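Alkane monooxygenase (Geobacillus thermodenitrificans, PDB 3B9O) belongs to the luciferase-like monooxygenase family, is built on a TIM-barrel fold and binds flavin mononucleotide. Local coordinates at residues I7-M12 against G384-F389; G61-Y66 against A77-V82; E362-V367 against R400-V405. All coordinates share one frame; numbering follows the deposited sequence.

From the N terminus the chain runs first into the barrel strand 6-12, and contact 1 later brings helix 384-399 back onto it, closing a loop of some 370 residues that holds almost the whole barrel. Nested inside, contact 2 closes a ten-residue loop holding helix 71-75, joining the chain after strand 53-57 to the chain after that helix. Contact 3 joins helix 356-370 to the chain leaving helix 384-399, closing a 32-residue loop that includes strand 374-378 and helix 384-399, and so crosses contact 1. M12 packs on Q79 and V82 of contact 2, while I7 packs on Y403 and M363 of contact 3. Contacts 2 and 3 lie on opposite sides of the chain's centre.

Contact 1 (I7-M12 against G384-F389); sequences INAFEM and GTFVDF
F386 reaches from its helix to strand 7-12 and presses the far end of its ring on A9: CZ of F386 stands 3.4 Å from CB of A9. The methyl approaches this ring obliquely, and CE1 and CE2 of F386 lie about equally far from it, so the ring meets the methyl with its outer end rather than with one flank. Alanine suits the spot because a short side chain lets a large ring come close to the strand. The backbone N of F10 lies at the ring's edge, near its plane, 3.7 Å from CZ of F386.

Three residues on, F389 meets I7 in a different way. The tip of the isoleucine, CD1, comes up to the ring edge near its plane, 3.4 Å from CZ of F389, the two side chains arriving from opposite directions. F389 has CG anti to its backbone N (chi1 -173°), whereas F386 has CG anti to its carbonyl carbon (chi1 -68°); starting position and torsion together direct F386 at A9 and F389 at I7. No hydrogen bond crosses the contact, and all of the touching residues are buried.

The strand and helix segments run nearly antiparallel, their axes 168° apart and 10.4 Å from each other at closest approach, as expected where a TIM-barrel helix packs outside the parallel sheet. F386 and F389 also touch L377 of strand 374-378, F386 and A9 both meet helix 36-48, and strand 6-12 pairs with strands 53-57 and 374-378.

Contact 2 (G61-Y66 against A77-V82); sequences GIYDVY and AVQIPV
The hydroxyl of Y63 donates a hydrogen bond to the amide oxygen of Q79, with OH and OE1 2.9 Å apart. The donor does not sit on a lone pair: it stands above the carbonyl plane, 48° out of it, and the ring and amide planes are turned 76° against each other. Q79 is extended beyond CG, with CG anti to its carbonyl carbon (chi1 -72°), which carries the chain obliquely across the outer part of the tyrosine; CB of Q79 is 3.7 Å from CE2 of Y63. Glutamine fits here because its two amide ends serve different partners: OE1 accepts the hydrogen bond from the tyrosine hydroxyl, while NE2 donates to the carbonyl of H17.

Nearer the backbone, CG1 of V78 lies over one face of the Y63 ring, 4.1 Å from its CG and offset toward the rim, the two side chains crossing at about a right angle. A tyrosine thus offers a flat apolar surface to the valine and a polar end to the glutamine. At the outer side of the contact the ends of two isoleucines meet, CD1 of I62 and CD1 of I80 being 4.0 Å apart.

The backbones are joined through water rather than directly. One water donates to both G61 O and Q79 O; a second accepts from Y63 N and donates to V78 O, 3.0 Å away, while lying at the edge of the Y63 ring.

Y63 and V78 are each the centre of an inverse gamma turn. Both segments belong to the excursion between strand 53-57 and helix 89-94. TIM-barrel sites lie at the C-terminal ends of the strands, and here the Q79 side chain is about 6 Å from flavin mononucleotide.

Contact 3 (E362-V367 against R400-V405); sequences EMQYLV and RGLYRV
Q364 reaches out from its helix to two residues of the opposite segment, R400 and L402. Its OE1 lies 2.8 Å from NH1 of R400, a short but weak hydrogen bond because it is bent to 126° at the hydrogen. The oxygen arrives at the edge of the guanidinium, near its plane, while the amide plane is turned 54° from that of the guanidinium. Beside this bond, CD1 of L402 packs on the glutamine at about a right angle, 4.1 Å from CB of Q364 and 3.7 Å from OE1. Leucine is apt here, as its branched end can press a methyl across the aliphatic part of a glutamine whose end stays polar.

Long, extended chains bring the polar ends together. In Q364, CG is anti to the backbone N (chi1 174°) and the chain stays extended beyond it; R400 is likewise straight from CG to NE. Both ends have stronger partners. The salt bridge of R400 NH1 to D361 and that of NH2 to E396 hold the guanidinium between helix 356-370 and helix 384-399, and Q364 NE2 donates to E368 one turn along its own helix.

The turn behind R400 is set by G401, whose positive phi belongs to a Schellman motif at the end of helix 384-399; glycine readily adopts it. Beyond this turn, L402 points its side chain toward Q364.

D361 and E396, both outside the two segments, would be expected to keep R400 charged, so its link to the neutral amide is best read as a minor addition to those stronger pairings.

Contact 1 (I7-M12 against G384-F389)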
loop_
_atom_site.group_PDB
_atom_site.type_symbol
_atom_site.label_atom_id
_atom_site.label_comp_id
_atom_site.label_asym_id
_atom_site.label_seq_id
_atom_site.Cartn_x
_atom_site.Cartn_y
_atom_site.Cartn_z
ATOM N N ILE A 7 -4.829 0.647 -11.452
ATOM C CA ILE A 7 -4.218 1.860 -10.951
ATOM C C ILE A 7 -4.741 2.204 -9.563
ATOM O O ILE A 7 -5.961 2.329 -9.361
ATOM C CB ILE A 7 -4.383 3.042 -11.937
ATOM C CG1 ILE A 7 -3.577 2.764 -13.235
ATOM C CG2 ILE A 7 -3.870 4.348 -11.324
ATOM C CD1 ILE A 7 -3.953 3.606 -14.384
ATOM N N ASN A 8 -3.807 2.354 -8.626
ATOM C CA ASN A 8 -4.090 2.839 -7.276
ATOM C C ASN A 8 -3.552 4.258 -7.057
ATOM O O ASN A 8 -2.490 4.610 -7.582
ATOM C CB ASN A 8 -3.423 1.955 -6.232
ATOM C CG ASN A 8 -3.882 0.525 -6.283
ATOM O OD1 ASN A 8 -4.983 0.219 -6.752
ATOM N ND2 ASN A 8 -3.037 -0.370 -5.779
ATOM N N ALA A 9 -4.267 5.031 -6.253
ATOM C CA ALA A 9 -3.859 6.365 -5.839
ATOM C C ALA A 9 -3.030 6.215 -4.584
ATOM O O ALA A 9 -3.506 5.660 -3.596
ATOM C CB ALA A 9 -5.091 7.191 -5.579
ATOM N N PHE A 10 -1.785 6.662 -4.622
ATOM C CA PHE A 10 -0.878 6.522 -3.481
ATOM C C PHE A 10 -1.006 7.723 -2.535
ATOM O O PHE A 10 -0.805 8.900 -2.920
ATOM C CB PHE A 10 0.566 6.375 -3.946
ATOM C CG PHE A 10 1.503 5.853 -2.912
ATOM C CD1 PHE A 10 1.138 4.804 -2.074
ATOM C CD2 PHE A 10 2.792 6.388 -2.800
ATOM C CE1 PHE A 10 2.025 4.309 -1.122
ATOM C CE2 PHE A 10 3.698 5.868 -1.855
ATOM C CZ PHE A 10 3.328 4.837 -1.041
ATOM N N GLU A 11 -1.315 7.422 -1.283
ATOM C CA GLU A 11 -1.661 8.491 -0.336
ATOM C C GLU A 11 -1.164 8.152 1.067
ATOM O O GLU A 11 -0.726 7.041 1.329
ATOM C CB GLU A 11 -3.204 8.676 -0.393
ATOM C CG GLU A 11 -3.836 9.860 0.277
ATOM C CD GLU A 11 -3.153 11.230 0.023
ATOM O OE1 GLU A 11 -2.120 11.492 0.638
ATOM O OE2 GLU A 11 -3.678 12.056 -0.723
ATOM N N MET A 12 -1.221 9.129 1.964
ATOM C CA MET A 12 -0.910 8.923 3.372
ATOM C C MET A 12 -1.618 10.020 4.160
ATOM O O MET A 12 -1.661 11.182 3.723
ATOM C CB MET A 12 0.622 8.974 3.642
ATOM C CG MET A 12 1.022 8.522 5.077
ATOM S SD MET A 12 2.810 8.264 5.198
ATOM C CE MET A 12 3.009 8.329 6.969
ATOM N N GLY A 384 -3.687 18.040 -7.878
ATOM C CA GLY A 384 -3.238 18.226 -9.246
ATOM C C GLY A 384 -2.709 16.957 -9.918
ATOM O O GLY A 384 -3.086 16.654 -11.059
ATOM N N THR A 385 -1.824 16.199 -9.271
ATOM C CA THR A 385 -1.384 14.985 -10.015
ATOM C C THR A 385 -2.529 14.054 -10.381
ATOM O O THR A 385 -2.607 13.620 -11.512
ATOM C CB THR A 385 -0.041 14.267 -9.574
ATOM O OG1 THR A 385 -0.090 12.800 -9.528
ATOM C CG2 THR A 385 0.648 14.886 -8.531
ATOM N N PHE A 386 -3.423 13.776 -9.435
ATOM C CA PHE A 386 -4.551 12.883 -9.716
ATOM C C PHE A 386 -5.510 13.499 -10.753
ATOM O O PHE A 386 -5.988 12.815 -11.670
ATOM C CB PHE A 386 -5.304 12.538 -8.422
ATOM C CG PHE A 386 -4.527 11.665 -7.446
ATOM C CD1 PHE A 386 -4.816 11.734 -6.088
ATOM C CD2 PHE A 386 -3.570 10.732 -7.879
ATOM C CE1 PHE A 386 -4.173 10.895 -5.163
ATOM C CE2 PHE A 386 -2.866 9.923 -6.949
ATOM C CZ PHE A 386 -3.179 9.987 -5.595
ATOM N N VAL A 387 -5.821 14.787 -10.597
ATOM C CA VAL A 387 -6.710 15.485 -11.539
ATOM C C VAL A 387 -6.165 15.459 -12.989
ATOM O O VAL A 387 -6.877 15.107 -13.927
ATOM C CB VAL A 387 -6.960 16.975 -11.082
ATOM C CG1 VAL A 387 -7.655 17.792 -12.222
ATOM C CG2 VAL A 387 -7.799 17.007 -9.777
ATOM N N ASP A 388 -4.900 15.831 -13.161
ATOM C CA ASP A 388 -4.274 15.768 -14.494
ATOM C C ASP A 388 -4.254 14.344 -15.051
ATOM O O ASP A 388 -4.489 14.138 -16.240
ATOM C CB ASP A 388 -2.833 16.244 -14.422
ATOM C CG ASP A 388 -2.712 17.733 -14.200
ATOM O OD1 ASP A 388 -3.756 18.428 -14.238
ATOM O OD2 ASP A 388 -1.572 18.190 -13.910
ATOM N N PHE A 389 -3.963 13.364 -14.188
ATOM C CA PHE A 389 -3.957 11.969 -14.619
ATOM C C PHE A 389 -5.355 11.561 -15.135
ATOM O O PHE A 389 -5.488 10.964 -16.205
ATOM C CB PHE A 389 -3.535 11.018 -13.481
ATOM C CG PHE A 389 -3.360 9.581 -13.936
ATOM C CD1 PHE A 389 -4.426 8.673 -13.834
ATOM C CD2 PHE A 389 -2.147 9.150 -14.516
ATOM C CE1 PHE A 389 -4.278 7.328 -14.266
ATOM C CE2 PHE A 389 -1.981 7.806 -14.950
ATOM C CZ PHE A 389 -3.055 6.905 -14.836
#

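Contact 2 (G61-Y66 against A77-V82)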
loop_
_atom_site.group_PDB
_atom_site.type_symbol
_atom_site.label_atom_id
_atom_site.label_comp_id
_atom_site.label_asym_id
_atom_site.label_seq_id
_atom_site.Cartn_x
_atom_site.Cartn_y
_atom_site.Cartn_z
ATOM N N GLY A 61 6.273 5.219 13.548
ATOM C CA GLY A 61 7.591 5.698 13.952
ATOM C C GLY A 61 7.820 7.084 13.394
ATOM O O GLY A 61 7.006 7.618 12.615
ATOM N N ILE A 62 8.951 7.660 13.784
ATOM C CA ILE A 62 9.303 9.031 13.471
ATOM C C ILE A 62 10.644 8.974 12.786
ATOM O O ILE A 62 11.484 8.140 13.120
ATOM C CB ILE A 62 9.339 9.924 14.765
ATOM C CG1 ILE A 62 7.925 9.988 15.391
ATOM C CG2 ILE A 62 9.902 11.335 14.464
ATOM C CD1 ILE A 62 7.828 10.548 16.873
ATOM N N TYR A 63 10.793 9.841 11.802
ATOM C CA TYR A 63 11.986 9.983 10.998
ATOM C C TYR A 63 13.027 10.823 11.756
ATOM O O TYR A 63 13.121 12.018 11.550
ATOM C CB TYR A 63 11.612 10.639 9.674
ATOM C CG TYR A 63 10.917 9.664 8.759
ATOM C CD1 TYR A 63 11.625 8.991 7.758
ATOM C CD2 TYR A 63 9.557 9.385 8.909
ATOM C CE1 TYR A 63 10.998 8.071 6.923
ATOM C CE2 TYR A 63 8.918 8.465 8.076
ATOM C CZ TYR A 63 9.645 7.805 7.106
ATOM O OH TYR A 63 9.027 6.924 6.279
ATOM N N ASP A 64 13.770 10.161 12.627
ATOM C CA ASP A 64 14.684 10.856 13.556
ATOM C C ASP A 64 16.102 10.337 13.361
ATOM O O ASP A 64 16.895 10.347 14.293
ATOM C CB ASP A 64 14.228 10.673 15.018
ATOM C CG ASP A 64 14.171 9.218 15.441
ATOM O OD1 ASP A 64 14.609 8.341 14.658
ATOM O OD2 ASP A 64 13.664 8.934 16.554
ATOM N N VAL A 65 16.404 9.858 12.162
ATOM C CA VAL A 65 17.722 9.261 11.915
ATOM C C VAL A 65 18.662 10.347 11.411
ATOM O O VAL A 65 19.757 10.539 11.961
ATOM C CB VAL A 65 17.665 8.029 10.963
ATOM C CG1 VAL A 65 19.075 7.641 10.491
ATOM C CG2 VAL A 65 16.975 6.840 11.660
ATOM N N TYR A 66 18.224 11.070 10.378
ATOM C CA TYR A 66 19.025 12.141 9.821
ATOM C C TYR A 66 19.259 13.257 10.869
ATOM O O TYR A 66 18.317 13.748 11.513
ATOM C CB TYR A 66 18.387 12.657 8.536
ATOM C CG TYR A 66 19.048 13.880 7.930
ATOM C CD1 TYR A 66 20.324 13.810 7.363
ATOM C CD2 TYR A 66 18.394 15.106 7.924
ATOM C CE1 TYR A 66 20.917 14.938 6.799
ATOM C CE2 TYR A 66 18.968 16.230 7.373
ATOM C CZ TYR A 66 20.241 16.143 6.819
ATOM O OH TYR A 66 20.802 17.264 6.246
ATOM N N ALA A 77 7.682 18.680 7.802
ATOM C CA ALA A 77 6.468 17.822 7.818
ATOM C C ALA A 77 6.640 16.434 7.136
ATOM O O ALA A 77 5.736 15.935 6.420
ATOM C CB ALA A 77 5.274 18.584 7.249
ATOM N N VAL A 78 7.787 15.826 7.385
ATOM C CA VAL A 78 8.150 14.518 6.812
ATOM C C VAL A 78 7.446 13.387 7.585
ATOM O O VAL A 78 8.010 12.792 8.500
ATOM C CB VAL A 78 9.726 14.343 6.743
ATOM C CG1 VAL A 78 10.118 12.897 6.315
ATOM C CG2 VAL A 78 10.336 15.381 5.796
ATOM N N GLN A 79 6.169 13.146 7.245
ATOM C CA GLN A 79 5.382 12.053 7.837
ATOM C C GLN A 79 5.104 12.235 9.334
ATOM O O GLN A 79 4.742 11.301 10.016
ATOM C CB GLN A 79 5.993 10.684 7.505
ATOM C CG GLN A 79 5.745 10.359 6.015
ATOM C CD GLN A 79 6.310 9.038 5.512
ATOM O OE1 GLN A 79 6.311 8.025 6.215
ATOM N NE2 GLN A 79 6.771 9.042 4.263
ATOM N N ILE A 80 5.297 13.473 9.808
ATOM C CA ILE A 80 4.889 13.935 11.146
ATOM C C ILE A 80 4.419 15.401 10.939
ATOM O O ILE A 80 5.063 16.169 10.242
ATOM C CB ILE A 80 6.023 13.746 12.224
ATOM C CG1 ILE A 80 5.456 13.961 13.658
ATOM C CG2 ILE A 80 7.280 14.626 11.878
ATOM C CD1 ILE A 80 6.375 13.600 14.819
ATOM N N PRO A 81 3.214 15.738 11.392
ATOM C CA PRO A 81 2.221 14.885 12.056
ATOM C C PRO A 81 1.684 13.785 11.093
ATOM O O PRO A 81 1.773 13.936 9.851
ATOM C CB PRO A 81 1.119 15.872 12.404
ATOM C CG PRO A 81 1.214 16.919 11.277
ATOM C CD PRO A 81 2.692 17.099 11.154
ATOM N N VAL A 82 1.176 12.697 11.676
ATOM C CA VAL A 82 0.537 11.604 10.930
ATOM C C VAL A 82 -0.705 11.145 11.695
ATOM O O VAL A 82 -0.615 10.874 12.889
ATOM C CB VAL A 82 1.265 10.249 10.985
ATOM C CG1 VAL A 82 1.047 9.346 9.753
ATOM C CG2 VAL A 82 2.559 10.200 11.803
HETATM O O HOH W 1 6.310 10.166 12.126
HETATM O O HOH W 2 8.571 11.628 11.154
#

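Contact 3 (E362-V367 against R400-V405)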
loop_
_atom_site.group_PDB
_atom_site.type_symbol
_atom_site.label_atom_id
_atom_site.label_comp_id
_atom_site.label_asym_id
_atom_site.label_seq_id
_atom_site.Cartn_x
_atom_site.Cartn_y
_atom_site.Cartn_z
ATOM N N GLU A 362 4.794 4.748 -21.890
ATOM C CA GLU A 362 5.765 4.333 -20.860
ATOM C C GLU A 362 5.146 3.405 -19.844
ATOM O O GLU A 362 5.770 2.427 -19.443
ATOM C CB GLU A 362 6.431 5.554 -20.210
ATOM C CG GLU A 362 7.215 6.322 -21.267
ATOM C CD GLU A 362 8.023 7.470 -20.713
ATOM O OE1 GLU A 362 9.089 7.755 -21.313
ATOM O OE2 GLU A 362 7.617 8.092 -19.701
ATOM N N MET A 363 3.896 3.675 -19.468
ATOM C CA MET A 363 3.151 2.743 -18.616
ATOM C C MET A 363 2.987 1.400 -19.269
ATOM O O MET A 363 3.241 0.358 -18.660
ATOM C CB MET A 363 1.810 3.339 -18.241
ATOM C CG MET A 363 1.954 4.624 -17.345
ATOM S SD MET A 363 0.308 5.306 -16.955
ATOM C CE MET A 363 -0.402 4.011 -15.965
ATOM N N GLN A 364 2.560 1.431 -20.521
ATOM C CA GLN A 364 2.347 0.227 -21.300
ATOM C C GLN A 364 3.661 -0.577 -21.453
ATOM O O GLN A 364 3.647 -1.807 -21.371
ATOM C CB GLN A 364 1.680 0.586 -22.641
ATOM C CG GLN A 364 1.533 -0.603 -23.623
ATOM C CD GLN A 364 0.868 -0.202 -24.915
ATOM O OE1 GLN A 364 0.701 0.995 -25.219
ATOM N NE2 GLN A 364 0.501 -1.197 -25.707
ATOM N N TYR A 365 4.798 0.126 -21.604
ATOM C CA TYR A 365 6.098 -0.541 -21.786
ATOM C C TYR A 365 6.453 -1.390 -20.562
ATOM O O TYR A 365 6.852 -2.542 -20.674
ATOM C CB TYR A 365 7.189 0.503 -22.030
ATOM C CG TYR A 365 8.420 -0.099 -22.682
ATOM C CD1 TYR A 365 9.625 -0.195 -21.978
ATOM C CD2 TYR A 365 8.358 -0.633 -23.985
ATOM C CE1 TYR A 365 10.764 -0.745 -22.605
ATOM C CE2 TYR A 365 9.523 -1.185 -24.615
ATOM C CZ TYR A 365 10.699 -1.219 -23.894
ATOM O OH TYR A 365 11.834 -1.755 -24.426
ATOM N N LEU A 366 6.300 -0.804 -19.384
ATOM C CA LEU A 366 6.557 -1.507 -18.119
ATOM C C LEU A 366 5.646 -2.710 -17.954
ATOM O O LEU A 366 6.096 -3.828 -17.639
ATOM C CB LEU A 366 6.421 -0.501 -16.965
ATOM C CG LEU A 366 7.555 0.197 -16.201
ATOM C CD1 LEU A 366 8.972 0.046 -16.726
ATOM C CD2 LEU A 366 7.176 1.694 -15.884
ATOM N N VAL A 367 4.355 -2.509 -18.210
ATOM C CA VAL A 367 3.399 -3.618 -18.166
ATOM C C VAL A 367 3.814 -4.768 -19.078
ATOM O O VAL A 367 3.925 -5.926 -18.614
ATOM C CB VAL A 367 1.961 -3.151 -18.492
ATOM C CG1 VAL A 367 1.006 -4.383 -18.661
ATOM C CG2 VAL A 367 1.484 -2.243 -17.375
ATOM N N ARG A 400 -7.173 3.042 -25.806
ATOM C CA ARG A 400 -6.247 1.987 -26.198
ATOM C C ARG A 400 -6.538 0.596 -25.651
ATOM O O ARG A 400 -5.769 -0.347 -25.916
ATOM C CB ARG A 400 -4.861 2.350 -25.716
ATOM C CG ARG A 400 -4.232 3.480 -26.397
ATOM C CD ARG A 400 -2.808 3.340 -25.939
ATOM N NE ARG A 400 -2.129 4.583 -26.034
ATOM C CZ ARG A 400 -0.840 4.745 -25.815
ATOM N NH1 ARG A 400 -0.038 3.723 -25.513
ATOM N NH2 ARG A 400 -0.375 5.951 -25.918
ATOM N N GLY A 401 -7.609 0.459 -24.875
ATOM C CA GLY A 401 -7.926 -0.812 -24.226
ATOM C C GLY A 401 -7.051 -1.148 -23.024
ATOM O O GLY A 401 -6.991 -2.311 -22.620
ATOM N N LEU A 402 -6.395 -0.143 -22.441
ATOM C CA LEU A 402 -5.384 -0.387 -21.386
ATOM C C LEU A 402 -5.887 -0.095 -19.956
ATOM O O LEU A 402 -5.127 -0.157 -18.976
ATOM C CB LEU A 402 -4.155 0.480 -21.656
ATOM C CG LEU A 402 -3.292 0.067 -22.866
ATOM C CD1 LEU A 402 -2.378 1.241 -23.169
ATOM C CD2 LEU A 402 -2.498 -1.203 -22.595
ATOM N N TYR A 403 -7.158 0.288 -19.841
ATOM C CA TYR A 403 -7.677 0.767 -18.565
ATOM C C TYR A 403 -9.179 0.762 -18.634
ATOM O O TYR A 403 -9.736 1.119 -19.648
ATOM C CB TYR A 403 -7.221 2.194 -18.306
ATOM C CG TYR A 403 -7.581 2.822 -16.964
ATOM C CD1 TYR A 403 -6.975 2.380 -15.767
ATOM C CD2 TYR A 403 -8.461 3.923 -16.890
ATOM C CE1 TYR A 403 -7.282 2.985 -14.525
ATOM C CE2 TYR A 403 -8.761 4.541 -15.666
ATOM C CZ TYR A 403 -8.138 4.091 -14.489
ATOM O OH TYR A 403 -8.406 4.701 -13.267
ATOM N N ARG A 404 -9.808 0.409 -17.519
ATOM C CA ARG A 404 -11.254 0.154 -17.499
ATOM C C ARG A 404 -12.023 1.399 -17.885
ATOM O O ARG A 404 -11.692 2.499 -17.453
ATOM C CB ARG A 404 -11.692 -0.354 -16.110
ATOM C CG ARG A 404 -11.688 0.711 -14.966
ATOM C CD ARG A 404 -12.374 0.137 -13.656
ATOM N NE ARG A 404 -11.599 -1.050 -13.308
ATOM C CZ ARG A 404 -10.418 -1.014 -12.690
ATOM N NH1 ARG A 404 -9.913 0.156 -12.279
ATOM N NH2 ARG A 404 -9.744 -2.147 -12.498
ATOM N N VAL A 405 -13.055 1.230 -18.688
ATOM C CA VAL A 405 -13.930 2.361 -18.925
ATOM C C VAL A 405 -14.992 2.482 -17.848
ATOM O O VAL A 405 -15.516 3.578 -17.610
ATOM C CB VAL A 405 -14.479 2.474 -20.381
ATOM C CG1 VAL A 405 -13.500 1.861 -21.400
ATOM C CG2 VAL A 405 -15.795 1.922 -20.510
#